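Local coordinates for protein motility-associated killing factor MakB (Vibrio cholerae serotype O1, PDB 6W1W) that probably acts as one component of a tripartite alpha-pore-forming cytotoxin encoded on a genomic island of the bacterium, at residues F87-A91 and I316-S320; A12-T17 and I326-V330; F80-Q84 and W323-S327; I26-T32 and M269-F273. The contacts are given in a common frame with arbitrary orientation. Residues are numbered along the deposited sequence.

Interaction 1 (F87-A91 and I316-S320); sequences FDACA and IKIAS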
# COMPACT_ATOMS: atom_id res chain seq x y z
N PHE A 87 26.70 13.31 -2.13
CA PHE A 87 27.50 12.69 -3.18
C PHE A 87 28.10 13.75 -4.11
O PHE A 87 29.25 13.62 -4.54
CB PHE A 87 26.66 11.70 -3.97
CG PHE A 87 27.46 10.76 -4.83
CD1 PHE A 87 28.00 11.18 -6.04
CD2 PHE A 87 27.64 9.44 -4.45
CE1 PHE A 87 28.73 10.31 -6.83
CE2 PHE A 87 28.37 8.57 -5.24
CZ PHE A 87 28.92 9.00 -6.43
N ASP A 88 27.33 14.79 -4.43
CA ASP A 88 27.83 15.88 -5.26
C ASP A 88 28.96 16.64 -4.59
O ASP A 88 29.80 17.23 -5.29
CB ASP A 88 26.70 16.84 -5.62
CG ASP A 88 26.07 16.51 -6.96
OD1 ASP A 88 26.50 15.52 -7.59
OD2 ASP A 88 25.15 17.25 -7.38
N ALA A 89 29.01 16.65 -3.26
CA ALA A 89 30.13 17.29 -2.57
C ALA A 89 31.45 16.61 -2.91
O ALA A 89 32.49 17.27 -2.99
CB ALA A 89 29.91 17.29 -1.06
N CYS A 90 31.43 15.29 -3.13
CA CYS A 90 32.65 14.54 -3.41
C CYS A 90 32.95 14.40 -4.89
O CYS A 90 34.02 13.89 -5.24
CB CYS A 90 32.56 13.14 -2.78
SG CYS A 90 32.43 13.16 -0.99
N ALA A 91 32.06 14.84 -5.77
CA ALA A 91 32.31 14.84 -7.21
C ALA A 91 32.68 16.27 -7.62
O ALA A 91 31.81 17.09 -7.92
CB ALA A 91 31.11 14.31 -7.98
N ILE A 316 33.13 9.56 -12.01
CA ILE A 316 32.24 9.98 -10.94
C ILE A 316 31.26 11.05 -11.42
O ILE A 316 30.16 11.17 -10.88
CB ILE A 316 33.06 10.45 -9.72
CG1 ILE A 316 32.15 10.69 -8.52
CG2 ILE A 316 33.89 11.69 -10.07
CD1 ILE A 316 32.88 11.06 -7.25
N LYS A 317 31.64 11.83 -12.44
CA LYS A 317 30.72 12.84 -12.95
C LYS A 317 29.49 12.20 -13.60
O LYS A 317 28.38 12.73 -13.49
CB LYS A 317 31.43 13.75 -13.95
CG LYS A 317 32.55 14.59 -13.35
CD LYS A 317 33.92 14.09 -13.79
CE LYS A 317 34.07 14.08 -15.31
NZ LYS A 317 34.05 15.45 -15.92
N ILE A 318 29.67 11.06 -14.27
CA ILE A 318 28.52 10.33 -14.79
C ILE A 318 27.78 9.59 -13.68
O ILE A 318 26.61 9.24 -13.85
CB ILE A 318 28.92 9.35 -15.91
CG1 ILE A 318 29.15 7.94 -15.36
CG2 ILE A 318 30.16 9.84 -16.66
CD1 ILE A 318 29.36 6.89 -16.43
N ALA A 319 28.44 9.35 -12.55
CA ALA A 319 27.78 8.72 -11.42
C ALA A 319 26.86 9.70 -10.69
O ALA A 319 25.73 9.36 -10.34
CB ALA A 319 28.81 8.14 -10.45
N SER A 320 27.33 10.94 -10.47
CA SER A 320 26.50 11.93 -9.80
C SER A 320 25.31 12.35 -10.66
O SER A 320 24.24 12.65 -10.13
CB SER A 320 27.34 13.15 -9.40
OG SER A 320 27.66 13.93 -10.54

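Interaction 2 (A12-T17 and I326-V330); sequences ALNMLT and ISEFV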
# COMPACT_ATOMS: atom_id res chain seq x y z
N ALA A 12 17.10 0.76 -10.76
CA ALA A 12 16.88 1.45 -9.49
C ALA A 12 15.46 2.00 -9.40
O ALA A 12 14.78 1.82 -8.39
CB ALA A 12 17.91 2.57 -9.33
N LEU A 13 15.00 2.68 -10.46
CA LEU A 13 13.69 3.32 -10.44
C LEU A 13 12.55 2.32 -10.37
O LEU A 13 11.45 2.68 -9.92
CB LEU A 13 13.54 4.22 -11.66
CG LEU A 13 13.91 5.69 -11.48
CD1 LEU A 13 15.30 5.84 -10.88
CD2 LEU A 13 13.81 6.44 -12.80
N ASN A 14 12.76 1.08 -10.81
CA ASN A 14 11.73 0.07 -10.66
C ASN A 14 11.60 -0.38 -9.21
O ASN A 14 10.49 -0.62 -8.72
CB ASN A 14 12.02 -1.12 -11.57
CG ASN A 14 11.93 -0.77 -13.04
OD1 ASN A 14 11.91 0.41 -13.41
ND2 ASN A 14 11.87 -1.78 -13.89
N MSE A 15 12.72 -0.49 -8.50
CA MSE A 15 12.70 -0.90 -7.10
C MSE A 15 12.14 0.21 -6.22
O MSE A 15 11.52 -0.05 -5.19
CB MSE A 15 14.10 -1.29 -6.62
CG MSE A 15 14.74 -2.39 -7.45
SE MSE A 15 16.24 -3.25 -6.54
CE MSE A 15 16.84 -4.40 -7.99
N LEU A 16 12.37 1.46 -6.63
CA LEU A 16 11.70 2.58 -5.97
C LEU A 16 10.19 2.51 -6.17
O LEU A 16 9.42 2.76 -5.24
CB LEU A 16 12.25 3.91 -6.50
CG LEU A 16 13.33 4.61 -5.67
CD1 LEU A 16 13.09 4.43 -4.18
CD2 LEU A 16 14.72 4.14 -6.07
N THR A 17 9.75 2.18 -7.38
CA THR A 17 8.31 2.08 -7.63
C THR A 17 7.70 0.91 -6.88
O THR A 17 6.59 1.02 -6.34
CB THR A 17 8.06 1.97 -9.14
OG1 THR A 17 8.31 3.24 -9.76
CG2 THR A 17 6.62 1.55 -9.42
N ILE A 326 17.90 9.84 -10.01
CA ILE A 326 17.20 9.08 -8.98
C ILE A 326 16.61 10.01 -7.93
O ILE A 326 15.49 9.81 -7.45
CB ILE A 326 18.13 8.02 -8.35
CG1 ILE A 326 18.61 7.04 -9.42
CG2 ILE A 326 17.43 7.28 -7.23
CD1 ILE A 326 19.41 5.89 -8.89
N SER A 327 17.36 11.06 -7.56
CA SER A 327 16.84 12.02 -6.59
C SER A 327 15.62 12.74 -7.14
O SER A 327 14.67 13.04 -6.40
CB SER A 327 17.92 13.01 -6.19
OG SER A 327 17.48 13.86 -5.13
N GLU A 328 15.62 13.03 -8.45
CA GLU A 328 14.46 13.68 -9.05
C GLU A 328 13.26 12.74 -9.14
O GLU A 328 12.12 13.19 -9.07
CB GLU A 328 14.83 14.21 -10.44
CG GLU A 328 15.69 15.47 -10.41
CD GLU A 328 16.19 15.88 -11.79
OE1 GLU A 328 15.64 15.38 -12.79
OE2 GLU A 328 17.12 16.70 -11.86
N PHE A 329 13.50 11.43 -9.30
CA PHE A 329 12.39 10.48 -9.30
C PHE A 329 11.75 10.38 -7.92
O PHE A 329 10.53 10.19 -7.81
CB PHE A 329 12.86 9.11 -9.76
CG PHE A 329 11.77 8.08 -9.79
CD1 PHE A 329 10.93 7.97 -10.89
CD2 PHE A 329 11.57 7.21 -8.73
CE1 PHE A 329 9.92 7.03 -10.93
CE2 PHE A 329 10.56 6.27 -8.76
CZ PHE A 329 9.73 6.17 -9.86
N VAL A 330 12.55 10.48 -6.86
CA VAL A 330 12.01 10.37 -5.52
C VAL A 330 11.24 11.63 -5.14
O VAL A 330 10.26 11.57 -4.39
CB VAL A 330 13.14 10.05 -4.52
CG1 VAL A 330 12.63 10.02 -3.10
CG2 VAL A 330 13.79 8.70 -4.86

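Interaction 3 (F80-Q84 and W323-S327); sequences FINYQ and WKTIS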
# COMPACT_ATOMS: atom_id res chain seq x y z
N PHE A 80 17.30 8.81 -0.31
CA PHE A 80 17.86 8.94 -1.65
C PHE A 80 18.11 10.40 -2.02
O PHE A 80 19.01 10.68 -2.82
CB PHE A 80 16.94 8.29 -2.68
CG PHE A 80 16.99 6.79 -2.67
CD1 PHE A 80 16.17 6.05 -1.83
CD2 PHE A 80 17.87 6.11 -3.51
CE1 PHE A 80 16.22 4.67 -1.82
CE2 PHE A 80 17.92 4.73 -3.50
CZ PHE A 80 17.10 4.01 -2.66
N ILE A 81 17.33 11.33 -1.46
CA ILE A 81 17.55 12.74 -1.74
C ILE A 81 18.80 13.25 -1.03
O ILE A 81 19.66 13.89 -1.64
CB ILE A 81 16.30 13.56 -1.35
CG1 ILE A 81 15.12 13.19 -2.25
CG2 ILE A 81 16.59 15.05 -1.43
CD1 ILE A 81 13.85 13.93 -1.91
N ASN A 82 18.91 12.97 0.27
CA ASN A 82 20.08 13.41 1.02
C ASN A 82 21.36 12.76 0.51
O ASN A 82 22.43 13.40 0.50
CB ASN A 82 19.89 13.12 2.51
CG ASN A 82 21.13 13.45 3.34
OD1 ASN A 82 21.48 14.62 3.52
ND2 ASN A 82 21.79 12.41 3.86
N TYR A 83 21.29 11.50 0.06
CA TYR A 83 22.50 10.83 -0.39
C TYR A 83 23.06 11.46 -1.66
O TYR A 83 24.28 11.58 -1.81
CB TYR A 83 22.24 9.34 -0.61
CG TYR A 83 23.49 8.59 -1.03
CD1 TYR A 83 24.47 8.27 -0.10
CD2 TYR A 83 23.69 8.21 -2.35
CE1 TYR A 83 25.62 7.60 -0.47
CE2 TYR A 83 24.84 7.53 -2.73
CZ TYR A 83 25.80 7.23 -1.79
OH TYR A 83 26.94 6.56 -2.18
N GLN A 84 22.19 11.87 -2.58
CA GLN A 84 22.66 12.57 -3.77
C GLN A 84 23.27 13.92 -3.40
O GLN A 84 24.19 14.39 -4.08
CB GLN A 84 21.52 12.75 -4.77
CG GLN A 84 21.92 13.45 -6.06
CD GLN A 84 21.76 14.96 -5.99
OE1 GLN A 84 20.91 15.47 -5.26
NE2 GLN A 84 22.59 15.68 -6.74
N TRP A 323 22.70 9.89 -9.96
CA TRP A 323 22.05 10.13 -8.67
C TRP A 323 21.07 11.29 -8.76
O TRP A 323 20.05 11.29 -8.07
CB TRP A 323 23.09 10.38 -7.58
CG TRP A 323 23.74 9.12 -7.14
CD1 TRP A 323 25.02 8.72 -7.40
CD2 TRP A 323 23.14 8.06 -6.39
NE1 TRP A 323 25.25 7.48 -6.85
CE2 TRP A 323 24.11 7.06 -6.22
CE3 TRP A 323 21.87 7.87 -5.84
CZ2 TRP A 323 23.85 5.88 -5.52
CZ3 TRP A 323 21.61 6.71 -5.15
CH2 TRP A 323 22.60 5.73 -5.00
N LYS A 324 21.37 12.28 -9.61
CA LYS A 324 20.43 13.38 -9.80
C LYS A 324 19.14 12.89 -10.43
O LYS A 324 18.05 13.37 -10.08
CB LYS A 324 21.07 14.48 -10.66
CG LYS A 324 20.30 15.79 -10.67
CD LYS A 324 20.12 16.34 -9.26
CE LYS A 324 19.46 17.71 -9.27
NZ LYS A 324 18.10 17.68 -9.89
N THR A 325 19.23 11.92 -11.34
CA THR A 325 18.03 11.34 -11.93
C THR A 325 17.22 10.57 -10.89
O THR A 325 15.99 10.66 -10.87
CB THR A 325 18.41 10.42 -13.11
OG1 THR A 325 19.17 11.16 -14.08
CG2 THR A 325 17.17 9.86 -13.78
N ILE A 326 17.90 9.84 -10.01
CA ILE A 326 17.20 9.08 -8.98
C ILE A 326 16.61 10.01 -7.93
O ILE A 326 15.49 9.81 -7.45
CB ILE A 326 18.13 8.02 -8.35
CG1 ILE A 326 18.61 7.04 -9.42
CG2 ILE A 326 17.43 7.28 -7.23
CD1 ILE A 326 19.41 5.89 -8.89
N SER A 327 17.36 11.06 -7.56
CA SER A 327 16.84 12.02 -6.59
C SER A 327 15.62 12.74 -7.14
O SER A 327 14.67 13.04 -6.40
CB SER A 327 17.92 13.01 -6.19
OG SER A 327 17.48 13.86 -5.13

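Interaction 4 (I26-T32 and M269-F273); sequences ISNYDAT and MSEEF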
# COMPACT_ATOMS: atom_id res chain seq x y z
N ILE A 26 -0.70 -0.60 0.97
CA ILE A 26 -0.71 -0.80 2.41
C ILE A 26 -1.25 0.42 3.14
O ILE A 26 -1.99 0.30 4.11
CB ILE A 26 0.72 -1.16 2.90
CG1 ILE A 26 0.94 -2.68 2.91
CG2 ILE A 26 1.03 -0.55 4.27
CD1 ILE A 26 0.76 -3.37 1.58
N SER A 27 -0.91 1.62 2.64
CA SER A 27 -1.27 2.86 3.32
C SER A 27 -2.77 3.09 3.37
O SER A 27 -3.24 3.88 4.20
CB SER A 27 -0.59 4.05 2.64
OG SER A 27 -1.05 4.22 1.31
N ASN A 28 -3.55 2.43 2.51
CA ASN A 28 -4.99 2.56 2.55
C ASN A 28 -5.68 1.35 3.18
O ASN A 28 -6.90 1.38 3.39
CB ASN A 28 -5.54 2.82 1.14
CG ASN A 28 -5.33 4.25 0.70
OD1 ASN A 28 -6.06 5.16 1.11
ND2 ASN A 28 -4.31 4.48 -0.14
N TYR A 29 -4.92 0.30 3.51
CA TYR A 29 -5.47 -0.74 4.38
C TYR A 29 -5.78 -0.15 5.76
O TYR A 29 -6.72 -0.59 6.42
CB TYR A 29 -4.50 -1.91 4.52
CG TYR A 29 -4.95 -2.96 5.50
CD1 TYR A 29 -5.81 -3.98 5.11
CD2 TYR A 29 -4.51 -2.95 6.82
CE1 TYR A 29 -6.24 -4.95 6.00
CE2 TYR A 29 -4.93 -3.92 7.72
CZ TYR A 29 -5.79 -4.91 7.31
OH TYR A 29 -6.21 -5.88 8.19
N ASP A 30 -4.98 0.83 6.19
CA ASP A 30 -5.32 1.59 7.38
C ASP A 30 -6.63 2.34 7.19
O ASP A 30 -7.58 2.17 7.97
CB ASP A 30 -4.18 2.55 7.72
CG ASP A 30 -4.57 3.57 8.78
OD1 ASP A 30 -4.89 3.17 9.91
OD2 ASP A 30 -4.56 4.78 8.46
N ALA A 31 -6.71 3.15 6.13
CA ALA A 31 -7.92 3.93 5.86
C ALA A 31 -9.14 3.03 5.74
O ALA A 31 -10.23 3.38 6.22
CB ALA A 31 -7.74 4.75 4.59
N THR A 32 -8.99 1.87 5.09
CA THR A 32 -10.07 0.90 5.05
C THR A 32 -10.47 0.47 6.46
O THR A 32 -11.66 0.29 6.76
CB THR A 32 -9.66 -0.32 4.23
OG1 THR A 32 -9.22 0.09 2.93
CG2 THR A 32 -10.81 -1.32 4.09
N MET A 269 -6.46 -8.04 1.02
CA MET A 269 -5.76 -6.76 1.09
C MET A 269 -4.48 -6.88 1.91
O MET A 269 -3.44 -6.31 1.54
CB MET A 269 -6.67 -5.69 1.68
CG MET A 269 -6.47 -4.29 1.13
SD MET A 269 -7.79 -3.17 1.67
CE MET A 269 -9.24 -4.22 1.54
N SER A 270 -4.53 -7.61 3.03
CA SER A 270 -3.36 -7.73 3.89
C SER A 270 -2.25 -8.53 3.23
O SER A 270 -1.07 -8.30 3.52
CB SER A 270 -3.74 -8.38 5.22
OG SER A 270 -4.50 -7.49 6.03
N GLU A 271 -2.59 -9.48 2.35
CA GLU A 271 -1.56 -10.27 1.69
C GLU A 271 -0.69 -9.44 0.75
O GLU A 271 0.31 -9.95 0.25
CB GLU A 271 -2.18 -11.44 0.92
CG GLU A 271 -3.06 -12.35 1.77
CD GLU A 271 -2.31 -13.06 2.89
OE1 GLU A 271 -1.06 -13.08 2.88
OE2 GLU A 271 -2.99 -13.60 3.80
N GLU A 272 -1.05 -8.17 0.51
CA GLU A 272 -0.17 -7.26 -0.21
C GLU A 272 0.98 -6.77 0.66
O GLU A 272 1.96 -6.23 0.12
CB GLU A 272 -0.96 -6.07 -0.75
CG GLU A 272 -2.11 -6.47 -1.69
CD GLU A 272 -1.64 -7.28 -2.89
OE1 GLU A 272 -0.70 -6.83 -3.59
OE2 GLU A 272 -2.21 -8.37 -3.13
N PHE A 273 0.89 -6.95 1.98
CA PHE A 273 2.03 -6.68 2.85
C PHE A 273 3.21 -7.59 2.52
O PHE A 273 4.37 -7.17 2.59
CB PHE A 273 1.65 -6.87 4.32
CG PHE A 273 0.88 -5.72 4.92
CD1 PHE A 273 -0.50 -5.64 4.78
CD2 PHE A 273 1.53 -4.74 5.65
CE1 PHE A 273 -1.22 -4.59 5.35
CE2 PHE A 273 0.83 -3.69 6.22
CZ PHE A 273 -0.55 -3.62 6.06

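Interaction 1 (F87-A91 and I316-S320)
This is a small, partly buried and mainly apolar contact between the C-terminal end of helix 69-90 and residues 316-320, in the early part of helix 316-333, far out from the centre of the elongated molecule. Phe87 supplies its inner part: its CE1 lies 3.8 Å from CG1 of Ile316 and its CZ 4.1 Å from CB of Ala319, a residue small enough to let the ring approach the helix backbone. Ile316 extends in a t,t rotamer, so that its CD1 reaches 3.8 Å from CB of Ala91 and 3.7 Å from the carbonyl O of Cys90. Toward solvent, Asp88 brings OD1 to 3.1 Å from CB of Ser320; the hydroxyl of Ser320 turns back instead, OG making a weak hydrogen bond of 3.3 Å to O of Lys317 in its own helix. Cys90 forms a disulfide with Cys106, tying helix 69-90 to helix 100-151. The arrangement is consistent with the long helical bundle of alpha-pore-forming toxins, toward one end of it.

Interaction 2 (A12-T17 and I326-V330)
Leu13 lies over one face of the Phe329 ring, its CG 3.8 Å from the ring centroid and only 20° off the normal, a CH-pi contact. The same ring reaches across to helix 9-35 in its t rotamer and touches two more residues: CE2 is 3.7 Å from CB of Leu16, and CZ meets OG1 of Thr17 at the ring edge, 3.3 Å away. Thr17 can stand beside an aromatic ring because OG1 is already hydrogen-bonded to O of Leu13, 3.2 Å away, one turn back. Ile326 sends CD1 to 3.7 Å from CB of Ala12 and CG1 to 3.8 Å from CD1 of Leu13; the small alanine leaves room for the longer isoleucine. Leu16 also meets Val330, CG to CG2 at 4.2 Å. The two helix segments run nearly parallel, at 21°, with axes 10.7 Å apart, a wide spacing that these large side chains fill. The pairing brings the N-terminal helix 9-35 against the late helix 316-333, consistent with the long bundle of alpha-pore-forming toxins. With every touching residue buried and no polar bond between the segments, the contact depends on shape fit and on exclusion of water.

Interaction 3 (F80-Q84 and W323-S327)
Aromatic contacts dominate the buried side of this helix pair. Tyr83 directs its ring edge at the face of Trp323 in a T-shaped (edge-to-face) stack: the centroids of the Tyr83 ring and the six-membered ring of Trp323 are 4.8 Å apart, the planes stand at 69°, and CE2 of Tyr83 comes within 3.4 Å of CZ2 of Trp323. A broad indole suits this place because it offers a face to Tyr83 while its edge meets Phe80, whose CD2 is 4.1 Å from CZ3 of Trp323. Phe80 CD2 also packs against CG2 of Ile326, at 3.9 Å. Trp287 of helix 276-302 adds another ring against Phe80, Tyr83 and Trp323, and the indole NE1 is hydrogen-bonded to O of Leu5.

The two segments are antiparallel, at 152°, with axes 8.9 Å apart, and belong to the long helical bundle expected of an alpha-pore-forming toxin. The small side chain of Ser327 permits the close approach, its CA lying 5.0 Å from CA of Ile81 and its OG 3.6 Å from that same CA of Ile81.

Contacts of polar side chains here are largely van der Waals in kind. Gln84 lays its aliphatic part on Trp323, with CG of Gln84 3.6 Å from CB of Trp323. The NE2 of Gln84 is 3.6 Å from CD of Lys324. Lys324 lies at the exposed margin, its NZ in a salt bridge with Glu328.

Interaction 4 (I26-T32 and M269-F273)
Two rings meet at right angles here, one of them carried by a type I beta turn. Phe273 points its edge at the face of Tyr29 in an offset edge-to-face pair, with ring centroids 5.7 Å apart and planes at 90°; CE1 of Phe273 is 4.0 Å from CD2 of Tyr29. The face of Phe273 is taken by Ile26, whose CG1 stands 3.4 Å from the ring centroid, 8° off the normal, in a CH-pi contact. Met269 packs at the edge of the tyrosine ring: its CB is 3.9 Å from CD1 of Tyr29, and its SD is 5.4 Å from the Tyr29 centroid, a Met-aromatic contact to which a flexible thioether adapts easily. That SD also lies 3.8 Å from OG1 of Thr32, whose hydroxyl is hydrogen-bonded to O of Asn28 at 2.7 Å and is paired with O of Ala215 on strand 209-220.

The turn, from Ser270 to Phe273, is closed by the 2.8 Å hydrogen bond from N of Phe273 to O of Ser270. Ser270 OG is hydrogen-bonded to Glu139 of helix 100-151, while Leu58 and Met62 of helix 46-66 also pack on Tyr29. Helix 9-35 thus packs among helices 46-66 and 100-151 and the 269-273 segment, with the sheet alongside, consistent with the helical body of an alpha-pore-forming toxin.

How the interactions relate
Interactions 1, 3 and 2 follow one another along helix 316-333, whereas interaction 4 lies near the middle of the molecule, its centre about 6 Å from that of the chain. Interactions 1 and 3 join the same two helices, 69-90 and 316-333, and touch through Phe87 and Trp323. Interactions 2 and 3 share Ile326, which touches helix 9-35 in one and helix 69-90 in the other. Helix 9-35 recurs in interaction 4, about 22 Å from interaction 2 between centres. Chemistry follows position: interaction 1, only partly buried, mixes apolar with polar residues; interactions 2, 3 and 4 are buried, interaction 2 mainly aliphatic around one phenylalanine, interactions 3 and 4 using paired rings.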